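Local coordinates for ThiJ/pfpI family protein (Bacillus anthracis, PDB 3EFE) that is of unproven function but belongs to the DJ-1/PfpI family of the glutaminase I clan, whose members include chaperones and proteases, at residues D[4-12]-D[37-45]; D[24-35]-D[172-183]. One frame throughout, in Å; residues are numbered along the deposited sequence.

Contact 1: D[4-12]-D[37-45]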
loop_
_atom_site.group_PDB
_atom_site.type_symbol
_atom_site.label_atom_id
_atom_site.label_comp_id
_atom_site.label_asym_id
_atom_site.label_seq_id
_atom_site.Cartn_x
_atom_site.Cartn_y
_atom_site.Cartn_z
ATOM N N GLN D 4 -19.945 17.337 4.222
ATOM C CA GLN D 4 -19.314 16.188 4.977
ATOM C C GLN D 4 -19.493 14.842 4.224
ATOM O O GLN D 4 -20.612 14.372 4.014
ATOM C CB GLN D 4 -19.879 16.116 6.417
ATOM C CG GLN D 4 -19.279 14.973 7.277
ATOM C CD GLN D 4 -17.736 15.114 7.534
ATOM O OE1 GLN D 4 -16.871 14.548 6.797
ATOM N NE2 GLN D 4 -17.400 15.865 8.599
ATOM N N THR D 5 -18.386 14.234 3.808
ATOM C CA THR D 5 -18.394 12.945 3.058
ATOM C C THR D 5 -18.958 11.782 3.862
ATOM O O THR D 5 -18.535 11.548 4.997
ATOM C CB THR D 5 -16.951 12.583 2.615
ATOM O OG1 THR D 5 -16.450 13.641 1.781
ATOM C CG2 THR D 5 -16.861 11.188 1.915
ATOM N N LYS D 6 -19.889 11.044 3.254
ATOM C CA LYS D 6 -20.637 9.997 3.958
ATOM C C LYS D 6 -20.241 8.589 3.512
ATOM O O LYS D 6 -20.230 7.679 4.337
ATOM C CB LYS D 6 -22.153 10.230 3.840
ATOM C CG LYS D 6 -22.608 11.419 4.692
ATOM C CD LYS D 6 -24.143 11.526 4.904
ATOM C CE LYS D 6 -24.492 12.142 6.273
ATOM N NZ LYS D 6 -24.897 11.059 7.287
ATOM N N LYS D 7 -19.886 8.391 2.244
ATOM C CA LYS D 7 -19.377 7.071 1.801
ATOM C C LYS D 7 -18.052 7.196 1.065
ATOM O O LYS D 7 -17.734 8.244 0.571
ATOM C CB LYS D 7 -20.423 6.355 0.961
ATOM C CG LYS D 7 -21.801 6.493 1.620
ATOM C CD LYS D 7 -22.746 5.388 1.255
ATOM C CE LYS D 7 -24.011 5.487 2.107
ATOM N NZ LYS D 7 -24.751 6.806 1.889
ATOM N N ALA D 8 -17.258 6.141 1.100
ATOM C CA ALA D 8 -16.009 6.055 0.396
ATOM C C ALA D 8 -16.051 4.762 -0.367
ATOM O O ALA D 8 -16.328 3.741 0.174
ATOM C CB ALA D 8 -14.815 6.108 1.328
ATOM N N PHE D 9 -15.852 4.876 -1.668
ATOM C CA PHE D 9 -15.802 3.725 -2.587
ATOM C C PHE D 9 -14.413 3.513 -3.118
ATOM O O PHE D 9 -13.751 4.466 -3.482
ATOM C CB PHE D 9 -16.754 3.947 -3.754
ATOM C CG PHE D 9 -18.194 4.010 -3.324
ATOM C CD1 PHE D 9 -18.856 2.857 -2.920
ATOM C CD2 PHE D 9 -18.860 5.196 -3.309
ATOM C CE1 PHE D 9 -20.145 2.875 -2.546
ATOM C CE2 PHE D 9 -20.217 5.249 -2.889
ATOM C CZ PHE D 9 -20.837 4.045 -2.506
ATOM N N LEU D 10 -13.953 2.260 -3.139
ATOM C CA LEU D 10 -12.754 1.946 -3.887
ATOM C C LEU D 10 -13.145 1.031 -5.018
ATOM O O LEU D 10 -13.567 -0.118 -4.827
ATOM C CB LEU D 10 -11.729 1.279 -2.969
ATOM C CG LEU D 10 -10.440 0.771 -3.624
ATOM C CD1 LEU D 10 -9.501 1.952 -4.011
ATOM C CD2 LEU D 10 -9.790 -0.349 -2.789
ATOM N N TYR D 11 -12.940 1.489 -6.226
ATOM C CA TYR D 11 -13.069 0.593 -7.400
ATOM C C TYR D 11 -11.991 -0.479 -7.428
ATOM O O TYR D 11 -10.775 -0.172 -7.470
ATOM C CB TYR D 11 -13.113 1.442 -8.668
ATOM C CG TYR D 11 -13.355 0.665 -9.941
ATOM C CD1 TYR D 11 -14.535 -0.063 -10.139
ATOM C CD2 TYR D 11 -12.414 0.688 -10.964
ATOM C CE1 TYR D 11 -14.739 -0.771 -11.339
ATOM C CE2 TYR D 11 -12.620 0.030 -12.139
ATOM C CZ TYR D 11 -13.776 -0.723 -12.321
ATOM O OH TYR D 11 -13.925 -1.414 -13.518
ATOM N N VAL D 12 -12.444 -1.732 -7.396
ATOM C CA VAL D 12 -11.564 -2.927 -7.388
ATOM C C VAL D 12 -11.651 -3.711 -8.714
ATOM O O VAL D 12 -12.741 -3.964 -9.222
ATOM C CB VAL D 12 -11.794 -3.860 -6.062
ATOM C CG1 VAL D 12 -11.502 -3.030 -4.807
ATOM C CG2 VAL D 12 -13.150 -4.459 -6.010
ATOM N N ASP D 37 -14.995 13.671 17.352
ATOM C CA ASP D 37 -16.384 13.372 16.979
ATOM C C ASP D 37 -16.644 12.930 15.548
ATOM O O ASP D 37 -17.754 13.018 15.067
ATOM C CB ASP D 37 -17.246 14.604 17.147
ATOM C CG ASP D 37 -17.170 15.205 18.497
ATOM O OD1 ASP D 37 -17.256 14.433 19.528
ATOM O OD2 ASP D 37 -17.064 16.472 18.471
ATOM N N LEU D 38 -15.622 12.478 14.853
ATOM C CA LEU D 38 -15.785 11.940 13.508
ATOM C C LEU D 38 -15.448 10.435 13.510
ATOM O O LEU D 38 -14.339 10.013 13.878
ATOM C CB LEU D 38 -14.969 12.737 12.503
ATOM C CG LEU D 38 -15.753 12.985 11.183
ATOM C CD1 LEU D 38 -16.831 11.886 10.813
ATOM C CD2 LEU D 38 -16.436 14.378 11.243
ATOM N N ALA D 39 -16.480 9.649 13.201
ATOM C CA ALA D 39 -16.412 8.192 12.978
ATOM C C ALA D 39 -15.658 7.798 11.646
ATOM O O ALA D 39 -15.582 8.595 10.680
ATOM C CB ALA D 39 -17.844 7.599 13.013
ATOM N N PRO D 40 -15.097 6.569 11.594
ATOM C CA PRO D 40 -14.395 6.091 10.389
ATOM C C PRO D 40 -15.191 6.300 9.124
ATOM O O PRO D 40 -16.396 6.268 9.184
ATOM C CB PRO D 40 -14.205 4.595 10.656
ATOM C CG PRO D 40 -14.162 4.527 12.209
ATOM C CD PRO D 40 -15.158 5.531 12.635
ATOM N N LEU D 41 -14.529 6.556 7.998
ATOM C CA LEU D 41 -15.211 6.589 6.712
ATOM C C LEU D 41 -15.055 5.225 6.121
ATOM O O LEU D 41 -14.002 4.925 5.569
ATOM C CB LEU D 41 -14.561 7.592 5.806
ATOM C CG LEU D 41 -15.308 7.884 4.520
ATOM C CD1 LEU D 41 -16.793 8.107 4.752
ATOM C CD2 LEU D 41 -14.660 9.103 3.859
ATOM N N LYS D 42 -16.068 4.371 6.287
ATOM C CA LYS D 42 -16.032 2.974 5.798
ATOM C C LYS D 42 -15.835 2.942 4.288
ATOM O O LYS D 42 -16.500 3.681 3.572
ATOM C CB LYS D 42 -17.305 2.209 6.205
ATOM C CG LYS D 42 -17.406 1.928 7.720
ATOM C CD LYS D 42 -16.372 0.811 8.166
ATOM C CE LYS D 42 -15.252 1.345 9.132
ATOM N NZ LYS D 42 -14.469 0.252 9.854
ATOM N N VAL D 43 -14.823 2.185 3.851
ATOM C CA VAL D 43 -14.469 1.991 2.455
ATOM C C VAL D 43 -15.257 0.765 1.962
ATOM O O VAL D 43 -15.122 -0.351 2.487
ATOM C CB VAL D 43 -12.936 1.860 2.264
ATOM C CG1 VAL D 43 -12.536 1.478 0.728
ATOM C CG2 VAL D 43 -12.236 3.148 2.741
ATOM N N ILE D 44 -16.153 1.017 1.006
ATOM C CA ILE D 44 -16.881 -0.045 0.260
ATOM C C ILE D 44 -16.189 -0.370 -1.058
ATOM O O ILE D 44 -16.036 0.491 -1.949
ATOM C CB ILE D 44 -18.358 0.339 -0.029
ATOM C CG1 ILE D 44 -19.039 0.836 1.256
ATOM C CG2 ILE D 44 -19.135 -0.904 -0.604
ATOM C CD1 ILE D 44 -20.061 1.964 1.028
ATOM N N THR D 45 -15.741 -1.593 -1.215
ATOM C CA THR D 45 -15.110 -1.957 -2.481
ATOM C C THR D 45 -16.202 -2.176 -3.572
ATOM O O THR D 45 -17.195 -2.849 -3.319
ATOM C CB THR D 45 -14.112 -3.156 -2.364
ATOM O OG1 THR D 45 -14.785 -4.329 -1.993
ATOM C CG2 THR D 45 -13.019 -2.880 -1.356
HETATM O O HOH W 1 -18.893 4.296 3.551
#
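A8, F9 and L10 pair in parallel register with V43, I44 and T45, the two short strands approaching to 4.5 Å with 33° between their directions. I44 makes both backbone hydrogen bonds between the segments: its N reaches A8 O at 2.9 Å (167° at the hydrogen), and L10 N gives its hydrogen to I44 O at 3.0 Å. Strands 8-11 and 43-47 are joined through helix 18-30, a beta-alpha-beta unit at the start of the DJ-1/PfpI fold, and strand 77-80 flanks 8-11 on its other edge. On the face of F9 and I44, the two side chains lie alongside and point the same way; I44 has CG1 anti to its carbonyl carbon (chi1 -49°), and its CD1 meets F9 CE1 at 3.7 Å, with I65 touching both residues. The other face carries A8, V43 and L10, where V43 CG1 packs on L10 CB at 3.8 Å. Ahead of the strand, L41 sends its branch back across the gap: CG lies 3.7 Å from A8 CB, and CD2 meets T5 CG2 at 3.6 Å, the T5 and L41 side chains crossing roughly at right angles. Here T5 turns its hydroxyl to K75 O.

Contact 2: D[24-35]-D[172-183]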
loop_
_atom_site.group_PDB
_atom_site.type_symbol
_atom_site.label_atom_id
_atom_site.label_comp_id
_atom_site.label_asym_id
_atom_site.label_seq_id
_atom_site.Cartn_x
_atom_site.Cartn_y
_atom_site.Cartn_z
ATOM N N LEU D 24 -4.325 5.585 1.869
ATOM C CA LEU D 24 -5.598 6.282 1.888
ATOM C C LEU D 24 -6.696 5.451 2.520
ATOM O O LEU D 24 -7.362 5.883 3.436
ATOM C CB LEU D 24 -5.991 6.724 0.461
ATOM C CG LEU D 24 -7.238 7.593 0.300
ATOM C CD1 LEU D 24 -7.263 8.844 1.341
ATOM C CD2 LEU D 24 -7.369 8.037 -1.139
ATOM N N ILE D 25 -6.882 4.239 2.029
ATOM C CA ILE D 25 -7.977 3.414 2.500
ATOM C C ILE D 25 -7.886 2.963 4.000
ATOM O O ILE D 25 -8.897 2.823 4.697
ATOM C CB ILE D 25 -8.286 2.233 1.504
ATOM C CG1 ILE D 25 -7.152 1.212 1.444
ATOM C CG2 ILE D 25 -8.747 2.794 0.212
ATOM C CD1 ILE D 25 -7.617 -0.197 1.041
ATOM N N ALA D 26 -6.651 2.754 4.467
ATOM C CA ALA D 26 -6.376 2.361 5.831
ATOM C C ALA D 26 -6.698 3.490 6.781
ATOM O O ALA D 26 -7.212 3.315 7.885
ATOM C CB ALA D 26 -4.897 1.925 5.920
ATOM N N GLU D 27 -6.396 4.699 6.403
ATOM C CA GLU D 27 -6.641 5.837 7.309
ATOM C C GLU D 27 -8.145 6.180 7.402
ATOM O O GLU D 27 -8.659 6.550 8.457
ATOM C CB GLU D 27 -5.859 7.060 6.821
ATOM C CG GLU D 27 -4.369 6.964 6.976
ATOM C CD GLU D 27 -3.904 6.653 8.393
ATOM O OE1 GLU D 27 -4.726 6.668 9.334
ATOM O OE2 GLU D 27 -2.698 6.408 8.570
ATOM N N LEU D 28 -8.811 6.057 6.269
ATOM C CA LEU D 28 -10.234 6.269 6.119
ATOM C C LEU D 28 -11.031 5.206 6.841
ATOM O O LEU D 28 -11.772 5.480 7.744
ATOM C CB LEU D 28 -10.603 6.285 4.621
ATOM C CG LEU D 28 -10.229 7.600 3.934
ATOM C CD1 LEU D 28 -10.501 7.460 2.486
ATOM C CD2 LEU D 28 -11.000 8.783 4.585
ATOM N N ASN D 29 -10.798 3.967 6.470
ATOM C CA ASN D 29 -11.585 2.891 7.052
ATOM C C ASN D 29 -11.365 2.753 8.592
ATOM O O ASN D 29 -12.269 2.398 9.330
ATOM C CB ASN D 29 -11.346 1.597 6.235
ATOM C CG ASN D 29 -12.299 0.501 6.564
ATOM O OD1 ASN D 29 -11.943 -0.512 7.194
ATOM N ND2 ASN D 29 -13.502 0.638 6.084
ATOM N N SER D 30 -10.162 3.017 9.086
ATOM C CA SER D 30 -9.953 2.981 10.525
ATOM C C SER D 30 -10.429 4.235 11.298
ATOM O O SER D 30 -10.783 4.119 12.484
ATOM C CB SER D 30 -8.463 2.766 10.849
ATOM O OG SER D 30 -7.696 3.866 10.473
ATOM N N GLY D 31 -10.329 5.407 10.670
ATOM C CA GLY D 31 -10.607 6.643 11.284
ATOM C C GLY D 31 -9.649 6.980 12.388
ATOM O O GLY D 31 -9.910 7.950 13.188
ATOM N N ARG D 32 -8.574 6.217 12.530
ATOM C CA ARG D 32 -7.759 6.395 13.748
ATOM C C ARG D 32 -7.192 7.797 13.982
ATOM O O ARG D 32 -6.956 8.163 15.087
ATOM C CB ARG D 32 -6.600 5.423 13.766
ATOM C CG ARG D 32 -5.744 5.507 12.536
ATOM C CD ARG D 32 -4.654 4.529 12.543
ATOM N NE ARG D 32 -3.745 4.796 11.439
ATOM C CZ ARG D 32 -2.505 4.286 11.344
ATOM N NH1 ARG D 32 -2.041 3.422 12.213
ATOM N NH2 ARG D 32 -1.723 4.617 10.352
ATOM N N TYR D 33 -6.972 8.602 12.955
ATOM C CA TYR D 33 -6.407 9.911 13.143
ATOM C C TYR D 33 -7.368 11.011 12.744
ATOM O O TYR D 33 -6.946 12.133 12.575
ATOM C CB TYR D 33 -5.147 10.058 12.303
ATOM C CG TYR D 33 -4.019 9.116 12.620
ATOM C CD1 TYR D 33 -3.890 8.544 13.882
ATOM C CD2 TYR D 33 -3.114 8.745 11.629
ATOM C CE1 TYR D 33 -2.861 7.717 14.159
ATOM C CE2 TYR D 33 -2.084 7.926 11.902
ATOM C CZ TYR D 33 -1.960 7.434 13.191
ATOM O OH TYR D 33 -0.961 6.569 13.521
ATOM N N PHE D 34 -8.649 10.672 12.586
ATOM C CA PHE D 34 -9.701 11.629 12.366
ATOM C C PHE D 34 -9.745 12.608 13.486
ATOM O O PHE D 34 -9.267 12.340 14.606
ATOM C CB PHE D 34 -11.071 10.939 12.245
ATOM C CG PHE D 34 -11.308 10.293 10.863
ATOM C CD1 PHE D 34 -12.586 9.971 10.419
ATOM C CD2 PHE D 34 -10.264 10.030 10.003
ATOM C CE1 PHE D 34 -12.799 9.395 9.198
ATOM C CE2 PHE D 34 -10.491 9.446 8.768
ATOM C CZ PHE D 34 -11.753 9.135 8.385
ATOM N N LYS D 35 -10.355 13.748 13.191
ATOM C CA LYS D 35 -10.602 14.810 14.179
ATOM C C LYS D 35 -11.692 14.354 15.094
ATOM O O LYS D 35 -12.323 13.294 14.841
ATOM C CB LYS D 35 -11.013 16.133 13.517
ATOM C CG LYS D 35 -12.338 16.165 12.817
ATOM C CD LYS D 35 -12.300 17.291 11.828
ATOM C CE LYS D 35 -13.542 17.308 10.900
ATOM N NZ LYS D 35 -13.695 18.594 10.114
ATOM N N PHE D 172 -0.946 11.678 -2.753
ATOM C CA PHE D 172 -2.299 11.321 -3.161
ATOM C C PHE D 172 -3.222 11.234 -1.944
ATOM O O PHE D 172 -4.283 11.847 -1.928
ATOM C CB PHE D 172 -2.273 10.026 -3.953
ATOM C CG PHE D 172 -3.648 9.529 -4.451
ATOM C CD1 PHE D 172 -4.423 10.302 -5.326
ATOM C CD2 PHE D 172 -4.133 8.294 -4.065
ATOM C CE1 PHE D 172 -5.615 9.821 -5.804
ATOM C CE2 PHE D 172 -5.369 7.835 -4.512
ATOM C CZ PHE D 172 -6.071 8.563 -5.439
ATOM N N ALA D 173 -2.807 10.497 -0.935
ATOM C CA ALA D 173 -3.621 10.230 0.285
ATOM C C ALA D 173 -3.837 11.523 1.064
ATOM O O ALA D 173 -4.918 11.804 1.542
ATOM C CB ALA D 173 -2.940 9.153 1.170
ATOM N N MET D 174 -2.787 12.325 1.129
ATOM C CA MET D 174 -2.815 13.599 1.785
ATOM C C MET D 174 -3.796 14.553 1.173
ATOM O O MET D 174 -4.520 15.218 1.878
ATOM C CB MET D 174 -1.403 14.207 1.805
ATOM C CG MET D 174 -1.249 15.381 2.818
ATOM S SD MET D 174 -0.937 16.911 1.990
ATOM C CE MET D 174 -2.376 17.202 1.037
ATOM N N GLU D 175 -3.809 14.650 -0.146
ATOM C CA GLU D 175 -4.729 15.530 -0.853
ATOM C C GLU D 175 -6.153 15.055 -0.732
ATOM O O GLU D 175 -7.027 15.880 -0.580
ATOM C CB GLU D 175 -4.356 15.641 -2.396
ATOM C CG GLU D 175 -2.992 16.336 -2.741
ATOM C CD GLU D 175 -2.952 17.800 -2.353
ATOM O OE1 GLU D 175 -4.019 18.348 -1.969
ATOM O OE2 GLU D 175 -1.839 18.396 -2.389
ATOM N N VAL D 176 -6.418 13.752 -0.810
ATOM C CA VAL D 176 -7.799 13.264 -0.640
ATOM C C VAL D 176 -8.273 13.564 0.751
ATOM O O VAL D 176 -9.379 14.078 0.944
ATOM C CB VAL D 176 -7.966 11.749 -0.921
ATOM C CG1 VAL D 176 -9.406 11.283 -0.650
ATOM C CG2 VAL D 176 -7.610 11.484 -2.312
ATOM N N LEU D 177 -7.397 13.305 1.713
ATOM C CA LEU D 177 -7.719 13.415 3.143
ATOM C C LEU D 177 -8.113 14.848 3.488
ATOM O O LEU D 177 -9.065 15.069 4.219
ATOM C CB LEU D 177 -6.534 12.944 3.993
ATOM C CG LEU D 177 -6.507 11.545 4.670
ATOM C CD1 LEU D 177 -7.684 10.590 4.412
ATOM C CD2 LEU D 177 -5.186 10.857 4.512
ATOM N N LYS D 178 -7.346 15.788 2.937
ATOM C CA LYS D 178 -7.555 17.197 3.037
ATOM C C LYS D 178 -8.821 17.631 2.323
ATOM O O LYS D 178 -9.579 18.339 2.877
ATOM C CB LYS D 178 -6.376 17.896 2.417
ATOM C CG LYS D 178 -6.306 19.392 2.605
ATOM C CD LYS D 178 -4.881 19.743 2.150
ATOM C CE LYS D 178 -4.552 21.205 2.236
ATOM N NZ LYS D 178 -5.291 21.989 1.137
ATOM N N LYS D 179 -9.061 17.189 1.102
ATOM C CA LYS D 179 -10.291 17.574 0.399
ATOM C C LYS D 179 -11.506 17.220 1.232
ATOM O O LYS D 179 -12.353 18.033 1.375
ATOM C CB LYS D 179 -10.374 16.912 -1.019
ATOM C CG LYS D 179 -11.601 17.271 -1.912
ATOM C CD LYS D 179 -11.619 18.757 -2.371
ATOM C CE LYS D 179 -13.100 19.442 -2.343
ATOM N NZ LYS D 179 -13.198 20.997 -2.701
ATOM N N ILE D 180 -11.604 15.993 1.763
ATOM C CA ILE D 180 -12.794 15.561 2.528
ATOM C C ILE D 180 -12.864 15.993 4.008
ATOM O O ILE D 180 -13.856 15.699 4.724
ATOM C CB ILE D 180 -13.037 14.032 2.381
ATOM C CG1 ILE D 180 -12.006 13.180 3.152
ATOM C CG2 ILE D 180 -13.041 13.617 0.858
ATOM C CD1 ILE D 180 -12.458 11.779 3.312
ATOM N N ASP D 181 -11.807 16.669 4.461
ATOM C CA ASP D 181 -11.772 17.394 5.741
ATOM C C ASP D 181 -12.064 16.527 6.983
ATOM O O ASP D 181 -12.941 16.820 7.828
ATOM C CB ASP D 181 -12.701 18.597 5.688
ATOM C CG ASP D 181 -12.330 19.654 6.726
ATOM O OD1 ASP D 181 -11.109 19.896 6.866
ATOM O OD2 ASP D 181 -13.240 20.228 7.379
ATOM N N VAL D 182 -11.272 15.468 7.080
ATOM C CA VAL D 182 -11.483 14.352 7.956
ATOM C C VAL D 182 -10.419 14.354 9.102
ATOM O O VAL D 182 -10.656 13.899 10.186
ATOM C CB VAL D 182 -11.545 13.161 7.031
ATOM C CG1 VAL D 182 -10.158 12.530 6.775
ATOM C CG2 VAL D 182 -12.654 12.255 7.392
ATOM N N PHE D 183 -9.280 14.972 8.853
ATOM C CA PHE D 183 -8.228 15.205 9.822
ATOM C C PHE D 183 -8.273 16.693 10.061
ATOM O O PHE D 183 -8.792 17.414 9.246
ATOM C CB PHE D 183 -6.806 14.898 9.251
ATOM C CG PHE D 183 -6.433 13.424 9.129
ATOM C CD1 PHE D 183 -7.363 12.430 8.956
ATOM C CD2 PHE D 183 -5.082 13.058 9.094
ATOM C CE1 PHE D 183 -6.939 11.099 8.778
ATOM C CE2 PHE D 183 -4.680 11.767 8.938
ATOM C CZ PHE D 183 -5.584 10.785 8.790
#
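L24 enters a hole formed by F172, A173, V176 and L177, a knob-into-hole fit between two helical segments whose axes approach to 10.1 Å and lie 32° from parallel. Its leucine fork divides the work: CD1 meets L177 CD1 at 3.6 Å, while CD2 lies against V176 CG2. One turn on, L28 CD2 touches both L177 CD1 and I180 CD1. Beyond the helices the packing turns aromatic. V182 CG2 sits over one face of the F34 ring, 3.5 Å from its centroid, with G31 CA on the opposite face; Y33 CB lies over a face of the F183 ring. The backbones join here too, K35 N bonding V182 O at 3.0 Å.

Towards solvent the grip becomes polar and looser. Although K35 starts with CG between its backbone N and carbonyl carbon (chi1 67°), the rest of the chain is extended and carries NZ to D181 O at 3.0 Å, with a weak salt-bridge bond to D181 OD2. D181 itself closes helix 169-179 in a Schellman motif. L24 and V176 rest on strand 77-80, F172 and V176 on strand 107-111, and helix 185-197 packs against A173 and L177.

Contact 2 is the more buried of the two, whereas contact 1 runs from a largely buried strand pair out to an exposed N-terminal end. Helix 18-30 ties them together: it connects the two strands of contact 1 and supplies the first helix of contact 2. The join is direct, since L41 N probably bonds L28 O, and the L41 side chain lies against L28 and I180. Contact 1 relies on a backbone ladder with apolar side chains on both sheet faces; contact 2 uses interlocking leucines and rings, with backbone and lysine bonds confined to its loops. Both reach the second subunit, contact 1 through L10, V43 and T45, and 24-35 through A26, N29, S30 and R32, outside its packing with 172-183.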